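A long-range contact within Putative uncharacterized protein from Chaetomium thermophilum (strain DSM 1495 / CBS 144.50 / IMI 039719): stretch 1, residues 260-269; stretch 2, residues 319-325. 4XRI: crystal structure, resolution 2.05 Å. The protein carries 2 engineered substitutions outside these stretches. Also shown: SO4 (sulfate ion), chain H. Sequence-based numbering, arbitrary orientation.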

# COMPACT_ATOMS: atom_id res chain seq x y z
N TYR A 260 -19.23 11.86 5.60
CA TYR A 260 -19.84 13.14 5.93
C TYR A 260 -19.44 13.69 7.29
O TYR A 260 -20.27 14.26 8.00
CB TYR A 260 -21.36 13.02 5.85
CG TYR A 260 -21.83 12.43 4.55
CD1 TYR A 260 -21.58 13.08 3.35
CD2 TYR A 260 -22.51 11.22 4.51
CE1 TYR A 260 -22.00 12.55 2.15
CE2 TYR A 260 -22.93 10.67 3.31
CZ TYR A 260 -22.67 11.35 2.13
OH TYR A 260 -23.09 10.82 0.93
N TYR A 261 -18.17 13.52 7.64
CA TYR A 261 -17.62 14.02 8.90
C TYR A 261 -18.04 15.46 9.17
O TYR A 261 -18.43 15.82 10.28
CB TYR A 261 -16.10 13.91 8.89
CG TYR A 261 -15.42 14.63 10.04
CD1 TYR A 261 -15.11 13.97 11.21
CD2 TYR A 261 -15.07 15.98 9.93
CE1 TYR A 261 -14.49 14.62 12.26
CE2 TYR A 261 -14.45 16.64 10.97
CZ TYR A 261 -14.16 15.95 12.13
OH TYR A 261 -13.54 16.60 13.17
N GLU A 262 -17.95 16.29 8.13
CA GLU A 262 -18.20 17.72 8.25
C GLU A 262 -19.62 18.06 8.70
O GLU A 262 -19.88 19.16 9.17
CB GLU A 262 -17.90 18.42 6.92
CG GLU A 262 -18.80 17.98 5.77
CD GLU A 262 -18.46 18.69 4.47
OE1 GLU A 262 -17.65 19.64 4.51
OE2 GLU A 262 -19.00 18.29 3.42
N HIS A 263 -20.54 17.11 8.54
CA HIS A 263 -21.94 17.34 8.90
C HIS A 263 -22.33 16.72 10.24
O HIS A 263 -23.50 16.74 10.62
CB HIS A 263 -22.87 16.78 7.82
CG HIS A 263 -22.71 17.42 6.47
ND1 HIS A 263 -23.16 18.69 6.19
CD2 HIS A 263 -22.17 16.94 5.32
CE1 HIS A 263 -22.89 18.98 4.93
NE2 HIS A 263 -22.29 17.94 4.38
N MET A 264 -21.36 16.20 10.98
CA MET A 264 -21.67 15.32 12.10
C MET A 264 -21.71 15.95 13.49
O MET A 264 -22.10 15.29 14.46
CB MET A 264 -20.66 14.17 12.13
CG MET A 264 -20.87 13.13 11.03
SD MET A 264 -22.50 12.37 11.11
CE MET A 264 -23.35 13.23 9.78
N ARG A 265 -21.32 17.22 13.60
CA ARG A 265 -21.22 17.88 14.90
C ARG A 265 -22.49 17.78 15.73
O ARG A 265 -22.46 17.31 16.87
CB ARG A 265 -20.85 19.35 14.72
CG ARG A 265 -20.62 20.09 16.04
CD ARG A 265 -20.02 21.46 15.80
NE ARG A 265 -18.90 21.72 16.70
CZ ARG A 265 -18.01 22.69 16.51
NH1 ARG A 265 -18.11 23.48 15.46
NH2 ARG A 265 -17.02 22.86 17.38
N TYR A 266 -23.61 18.22 15.16
CA TYR A 266 -24.90 18.20 15.85
C TYR A 266 -25.27 16.80 16.31
O TYR A 266 -25.65 16.60 17.47
CB TYR A 266 -26.00 18.77 14.95
CG TYR A 266 -27.40 18.55 15.46
CD1 TYR A 266 -27.97 19.41 16.39
CD2 TYR A 266 -28.17 17.48 15.01
CE1 TYR A 266 -29.26 19.21 16.86
CE2 TYR A 266 -29.46 17.27 15.47
CZ TYR A 266 -30.00 18.14 16.40
OH TYR A 266 -31.28 17.94 16.86
N TYR A 267 -25.17 15.84 15.40
CA TYR A 267 -25.58 14.47 15.68
C TYR A 267 -24.66 13.78 16.68
O TYR A 267 -25.12 12.99 17.51
CB TYR A 267 -25.62 13.67 14.38
CG TYR A 267 -26.51 14.31 13.33
CD1 TYR A 267 -27.89 14.19 13.41
CD2 TYR A 267 -25.97 15.04 12.29
CE1 TYR A 267 -28.71 14.78 12.47
CE2 TYR A 267 -26.78 15.63 11.34
CZ TYR A 267 -28.15 15.50 11.43
OH TYR A 267 -28.96 16.08 10.49
N MET A 268 -23.37 14.08 16.61
CA MET A 268 -22.40 13.54 17.55
C MET A 268 -22.77 13.93 18.98
O MET A 268 -22.89 13.07 19.86
CB MET A 268 -20.99 14.03 17.22
CG MET A 268 -19.94 13.62 18.25
SD MET A 268 -19.65 11.85 18.29
CE MET A 268 -18.67 11.62 16.80
N GLU A 269 -22.96 15.22 19.20
CA GLU A 269 -23.38 15.74 20.50
C GLU A 269 -24.76 15.22 20.89
O GLU A 269 -25.00 14.90 22.06
CB GLU A 269 -23.38 17.27 20.48
CG GLU A 269 -22.00 17.89 20.47
CD GLU A 269 -22.00 19.34 20.03
OE1 GLU A 269 -20.99 19.78 19.44
OE2 GLU A 269 -23.01 20.04 20.25
N ARG A 319 -9.69 22.67 6.71
CA ARG A 319 -10.85 21.80 6.69
C ARG A 319 -11.57 21.90 8.03
O ARG A 319 -10.93 22.15 9.06
CB ARG A 319 -10.45 20.35 6.41
CG ARG A 319 -9.65 20.15 5.14
CD ARG A 319 -9.10 18.74 5.08
NE ARG A 319 -10.15 17.74 5.17
CZ ARG A 319 -9.94 16.43 5.26
NH1 ARG A 319 -8.69 15.96 5.29
NH2 ARG A 319 -10.96 15.59 5.34
N PRO A 320 -12.90 21.73 8.03
CA PRO A 320 -13.66 21.69 9.28
C PRO A 320 -13.13 20.63 10.25
O PRO A 320 -12.93 19.49 9.85
CB PRO A 320 -15.08 21.36 8.81
CG PRO A 320 -15.15 21.90 7.43
CD PRO A 320 -13.78 21.69 6.85
N PHE A 321 -12.91 21.03 11.50
CA PHE A 321 -12.36 20.13 12.51
C PHE A 321 -13.07 20.35 13.85
O PHE A 321 -13.09 21.47 14.36
CB PHE A 321 -10.85 20.35 12.65
CG PHE A 321 -10.19 19.43 13.65
CD1 PHE A 321 -9.93 18.11 13.33
CD2 PHE A 321 -9.82 19.90 14.90
CE1 PHE A 321 -9.33 17.27 14.24
CE2 PHE A 321 -9.22 19.06 15.81
CZ PHE A 321 -8.97 17.74 15.48
N TYR A 322 -13.63 19.28 14.40
CA TYR A 322 -14.51 19.40 15.56
C TYR A 322 -13.95 18.78 16.83
O TYR A 322 -14.59 18.83 17.88
CB TYR A 322 -15.87 18.77 15.25
CG TYR A 322 -16.54 19.32 14.02
CD1 TYR A 322 -16.71 20.69 13.85
CD2 TYR A 322 -17.00 18.47 13.02
CE1 TYR A 322 -17.33 21.19 12.72
CE2 TYR A 322 -17.61 18.97 11.89
CZ TYR A 322 -17.77 20.33 11.74
OH TYR A 322 -18.39 20.82 10.61
N ASN A 323 -12.76 18.20 16.74
CA ASN A 323 -12.10 17.58 17.89
C ASN A 323 -12.96 16.53 18.60
O ASN A 323 -13.00 16.49 19.83
CB ASN A 323 -11.68 18.66 18.90
CG ASN A 323 -10.18 18.84 18.98
OD1 ASN A 323 -9.42 17.88 18.83
ND2 ASN A 323 -9.75 20.07 19.21
N PHE A 324 -13.64 15.70 17.82
CA PHE A 324 -14.52 14.67 18.37
C PHE A 324 -13.79 13.73 19.32
O PHE A 324 -14.25 13.49 20.44
CB PHE A 324 -15.15 13.85 17.24
CG PHE A 324 -16.23 14.58 16.49
CD1 PHE A 324 -16.97 15.57 17.10
CD2 PHE A 324 -16.50 14.26 15.17
CE1 PHE A 324 -17.96 16.24 16.41
CE2 PHE A 324 -17.49 14.93 14.48
CZ PHE A 324 -18.22 15.92 15.09
N ALA A 325 -12.65 13.22 18.87
CA ALA A 325 -11.86 12.27 19.64
C ALA A 325 -11.36 12.88 20.95
O ALA A 325 -11.41 12.24 22.00
CB ALA A 325 -10.69 11.76 18.82
S SO4 H . -23.76 21.91 13.47
O1 SO4 H . -22.86 22.77 12.72
O2 SO4 H . -23.54 20.52 13.06
O3 SO4 H . -23.50 22.04 14.90
O4 SO4 H . -25.14 22.28 13.19

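Tyrosine is well suited to contacts between distant stretches of a chain, because its ring can pack against apolar neighbours while its hydroxyl reaches a backbone group. The contact between residues 260-269 and 319-325 uses this property twice, once from each side. The shorter bond runs from Tyr 322 OH to the carbonyl oxygen Glu 262 O, at 2.7 Å. Tyr 322 donates the second bond too, from its backbone N to Tyr 261 OH, 3.0 Å away, with a nearly straight N-H...O angle of 166°. Each hydroxyl thus engages the main chain of the other stretch.

The two tyrosine rings lie almost parallel, with planes at 18°, but slid apart: their centroids are 5.4 Å from each other and the rings barely overlap. Contact persists where Tyr 261 CE2 meets Tyr 322 CD2 at 3.7 Å. Over a face of the Tyr 322 ring sits Arg 265, whose CB lies 4.2 Å from the ring centroid, almost on the normal. Farther along the same side chain, the guanidinium turns a face to the ring, Arg 265 NH1 lying 3.5 Å from Tyr 322 CD1. A long aliphatic side chain with a planar, charged end can therefore cover the aromatic ring while itself remaining exposed.

Deeper in the contact, buried Phe 324 supplies a purely apolar surface. Its CD2 approaches Tyr 261 CE1 at 3.6 Å, while Met 268 lies over one ring face, CG being 3.7 Å from Phe 324 CD1. The thioether of Met 268 arches over the ring, with CG and CE each 4.0 Å from the Phe 324 centroid and SD farther off at 4.9 Å, and Met 264 adds CB at 4.0 Å from Phe 324 CE2. Altogether 550 Å² is buried, combining two precise polar links with an aromatic and aliphatic interior.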